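Local coordinates for protein endoglucanase (Uncultured bacterium, PDB 3X17) that hydrolyses internal beta-1,4-glucosidic bonds of cellulose as a family 9 glycoside hydrolase with an N-terminal Ig-like domain, at residues A[172-177]-A[541-546]. Sequence-based numbering, arbitrary orientation.
Sequences GGWHDA and PAIDYN. With ZN (zinc ion), chain C.
Trp174 meets Ile543 obliquely: CD1 of Ile543 lies 4.1 Å from CE3 on the six-membered part of the indole, while its other branch, CG2, approaches Trp174 CB. The indole suits this place because it joins an apolar flank to a polar NE1, which is hydrogen-bonded to Glu225. Within 541-546, Ala542 CB sits over the centre of one face of the Tyr545 ring, 3.7 Å above its plane, where a methyl fits closely. The imidazole of His175 leads away from Ile543, and its NE2 binds zinc at 2.1 Å; Cys132, Asp148 and His149 complete the site. Ile543 N donates to Asp176 O (2.9 Å, 154° at the hydrogen), and Ala542 CA adds a CA-H...O contact to the same oxygen. The Asp176 carboxylate, with CG anti to the backbone N (chi1 -172°), brings OD1 to 3.6 Å from Ile543 CD1. Its oxygens are held by Thr186 (OD1) and Tyr331 (OD2), so this buried group has polar partners although it borders a hydrocarbon. The beta-branch of Ile543 puts CG2 against His175 O as well as Trp174, while the CG1-CD1 arm serves the indole and the carboxylate. An alanine here would probably open a gap beside the indole and the Asp176 carboxylate, while sparing the backbone bond. Ala177, whose small CB packs against Ala542 CB, allows its CA to come 4.0 Å from Ala542 CA. The contact thus ties the zinc-bearing loop before strand 182-183 to the start of C-terminal helix 543-558 in the (alpha/alpha)6 barrel, with helix 184-200 touching both Trp174 and Ile543 and helix 115-130 packing against Asn546.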
ATOM      1  N   GLY A 172       0.089  13.369  17.233  1.00 34.08           N
ATOM      2  CA  GLY A 172      -0.473  12.048  16.871  1.00 33.15           C
ATOM      3  C   GLY A 172      -0.276  11.718  15.391  1.00 34.04           C
ATOM      4  O   GLY A 172       0.592  12.298  14.743  1.00 32.80           O
ATOM      5  N   GLY A 173      -1.132  10.860  14.831  1.00 33.55           N
ATOM      6  CA  GLY A 173      -0.967  10.419  13.439  1.00 32.55           C
ATOM      7  C   GLY A 173       0.210   9.477  13.221  1.00 32.62           C
ATOM      8  O   GLY A 173       0.762   8.914  14.187  1.00 32.45           O
ATOM      9  N   TRP A 174       0.549   9.245  11.950  1.00 31.39           N
ATOM     10  CA  TRP A 174       1.633   8.318  11.584  1.00 31.69           C
ATOM     11  C   TRP A 174       2.821   9.051  10.985  1.00 32.30           C
ATOM     12  O   TRP A 174       2.639   9.843  10.053  1.00 32.13           O
ATOM     13  CB  TRP A 174       1.154   7.315  10.522  1.00 33.30           C
ATOM     14  CG  TRP A 174      -0.016   6.435  10.937  1.00 31.13           C
ATOM     15  CD1 TRP A 174      -0.096   5.641  12.043  1.00 32.85           C
ATOM     16  CD2 TRP A 174      -1.276   6.297  10.248  1.00 30.52           C
ATOM     17  NE1 TRP A 174      -1.327   5.016  12.087  1.00 33.10           N
ATOM     18  CE2 TRP A 174      -2.058   5.380  10.986  1.00 29.03           C
ATOM     19  CE3 TRP A 174      -1.795   6.819   9.056  1.00 30.38           C
ATOM     20  CZ2 TRP A 174      -3.339   4.976  10.572  1.00 33.29           C
ATOM     21  CZ3 TRP A 174      -3.075   6.402   8.634  1.00 31.38           C
ATOM     22  CH2 TRP A 174      -3.828   5.497   9.405  1.00 28.49           C
ATOM     23  N   HIS A 175       4.039   8.702  11.413  1.00 30.28           N
ATOM     24  CA  HIS A 175       5.219   9.007  10.595  1.00 31.30           C
ATOM     25  C   HIS A 175       4.994   8.442   9.197  1.00 32.52           C
ATOM     26  O   HIS A 175       4.543   7.298   9.058  1.00 30.86           O
ATOM     27  CB  HIS A 175       6.493   8.414  11.195  1.00 29.43           C
ATOM     28  CG  HIS A 175       6.845   8.974  12.531  1.00 34.22           C
ATOM     29  ND1 HIS A 175       7.440   8.217  13.517  1.00 36.73           N
ATOM     30  CD2 HIS A 175       6.619  10.198  13.079  1.00 34.03           C
ATOM     31  CE1 HIS A 175       7.628   8.969  14.592  1.00 34.67           C
ATOM     32  NE2 HIS A 175       7.141  10.174  14.349  1.00 38.43           N
ATOM     33  N   ASP A 176       5.251   9.263   8.181  1.00 32.30           N
ATOM     34  CA  ASP A 176       4.776   8.988   6.820  1.00 33.76           C
ATOM     35  C   ASP A 176       5.514   7.802   6.229  1.00 33.72           C
ATOM     36  O   ASP A 176       4.964   7.055   5.414  1.00 34.11           O
ATOM     37  CB  ASP A 176       4.978  10.204   5.906  1.00 32.71           C
ATOM     38  CG  ASP A 176       4.314  10.027   4.523  1.00 36.83           C
ATOM     39  OD1 ASP A 176       3.078   9.917   4.502  1.00 34.71           O
ATOM     40  OD2 ASP A 176       5.017  10.007   3.468  1.00 30.97           O
ATOM     41  N   ALA A 177       6.793   7.678   6.559  1.00 32.83           N
ATOM     42  CA  ALA A 177       7.686   6.848   5.766  1.00 30.54           C
ATOM     43  C   ALA A 177       8.945   6.554   6.547  1.00 31.83           C
ATOM     44  O   ALA A 177       8.872   6.105   7.680  1.00 31.48           O
ATOM     45  CB  ALA A 177       8.011   7.552   4.445  1.00 29.94           C
ATOM     46  N   PRO A 541      10.182   2.748   2.918  1.00 31.02           N
ATOM     47  CA  PRO A 541       8.780   2.405   3.120  1.00 31.71           C
ATOM     48  C   PRO A 541       7.919   3.654   3.170  1.00 32.27           C
ATOM     49  O   PRO A 541       8.456   4.751   3.290  1.00 35.87           O
ATOM     50  CB  PRO A 541       8.786   1.700   4.478  1.00 33.49           C
ATOM     51  CG  PRO A 541       9.921   2.319   5.206  1.00 33.11           C
ATOM     52  CD  PRO A 541      10.963   2.670   4.163  1.00 30.99           C
ATOM     53  N   ALA A 542       6.610   3.503   2.996  1.00 30.80           N
ATOM     54  CA  ALA A 542       5.667   4.583   3.219  1.00 30.89           C
ATOM     55  C   ALA A 542       4.298   4.017   3.590  1.00 31.72           C
ATOM     56  O   ALA A 542       3.965   2.871   3.230  1.00 31.22           O
ATOM     57  CB  ALA A 542       5.569   5.475   1.959  1.00 29.66           C
ATOM     58  N   ILE A 543       3.501   4.821   4.294  1.00 31.09           N
ATOM     59  CA  ILE A 543       2.188   4.382   4.747  1.00 31.04           C
ATOM     60  C   ILE A 543       1.266   4.042   3.556  1.00 31.24           C
ATOM     61  O   ILE A 543       0.433   3.137   3.654  1.00 29.37           O
ATOM     62  CB  ILE A 543       1.499   5.418   5.682  1.00 29.95           C
ATOM     63  CG1 ILE A 543       1.390   6.791   5.007  1.00 30.96           C
ATOM     64  CG2 ILE A 543       2.226   5.491   7.033  1.00 30.70           C
ATOM     65  CD1 ILE A 543       0.515   7.798   5.762  1.00 32.21           C
ATOM     66  N   ASP A 544       1.370   4.799   2.460  1.00 29.13           N
ATOM     67  CA  ASP A 544       0.510   4.513   1.306  1.00 28.66           C
ATOM     68  C   ASP A 544       0.972   3.277   0.508  1.00 28.95           C
ATOM     69  O   ASP A 544       0.231   2.759  -0.319  1.00 30.16           O
ATOM     70  CB  ASP A 544       0.311   5.748   0.413  1.00 28.80           C
ATOM     71  CG  ASP A 544       1.591   6.193  -0.267  1.00 31.50           C
ATOM     72  OD1 ASP A 544       2.624   6.259   0.423  1.00 32.98           O
ATOM     73  OD2 ASP A 544       1.569   6.478  -1.492  1.00 33.09           O
ATOM     74  N   TYR A 545       2.159   2.757   0.812  1.00 28.03           N
ATOM     75  CA  TYR A 545       2.618   1.526   0.184  1.00 30.29           C
ATOM     76  C   TYR A 545       1.995   0.337   0.916  1.00 30.84           C
ATOM     77  O   TYR A 545       1.553  -0.618   0.295  1.00 30.92           O
ATOM     78  CB  TYR A 545       4.135   1.393   0.256  1.00 28.21           C
ATOM     79  CG  TYR A 545       4.932   2.494  -0.422  1.00 32.00           C
ATOM     80  CD1 TYR A 545       4.324   3.424  -1.290  1.00 27.27           C
ATOM     81  CD2 TYR A 545       6.318   2.496  -0.329  1.00 26.59           C
ATOM     82  CE1 TYR A 545       5.103   4.378  -1.969  1.00 30.20           C
ATOM     83  CE2 TYR A 545       7.083   3.443  -0.956  1.00 29.45           C
ATOM     84  CZ  TYR A 545       6.486   4.392  -1.755  1.00 33.43           C
ATOM     85  OH  TYR A 545       7.310   5.261  -2.421  1.00 34.62           O
ATOM     86  N   ASN A 546       1.963   0.428   2.239  1.00 30.91           N
ATOM     87  CA  ASN A 546       1.428  -0.610   3.090  1.00 32.77           C
ATOM     88  C   ASN A 546      -0.078  -0.793   2.973  1.00 32.19           C
ATOM     89  O   ASN A 546      -0.617  -1.847   3.310  1.00 33.13           O
ATOM     90  CB  ASN A 546       1.849  -0.367   4.543  1.00 31.71           C
ATOM     91  CG  ASN A 546       3.059  -1.204   4.930  1.00 34.83           C
ATOM     92  OD1 ASN A 546       4.090  -1.106   4.282  1.00 30.69           O
ATOM     93  ND2 ASN A 546       2.865  -2.173   5.838  1.00 29.08           N
TER
HETATM   94 ZN    ZN C 601       6.822  11.723  15.674  1.00 34.34          ZN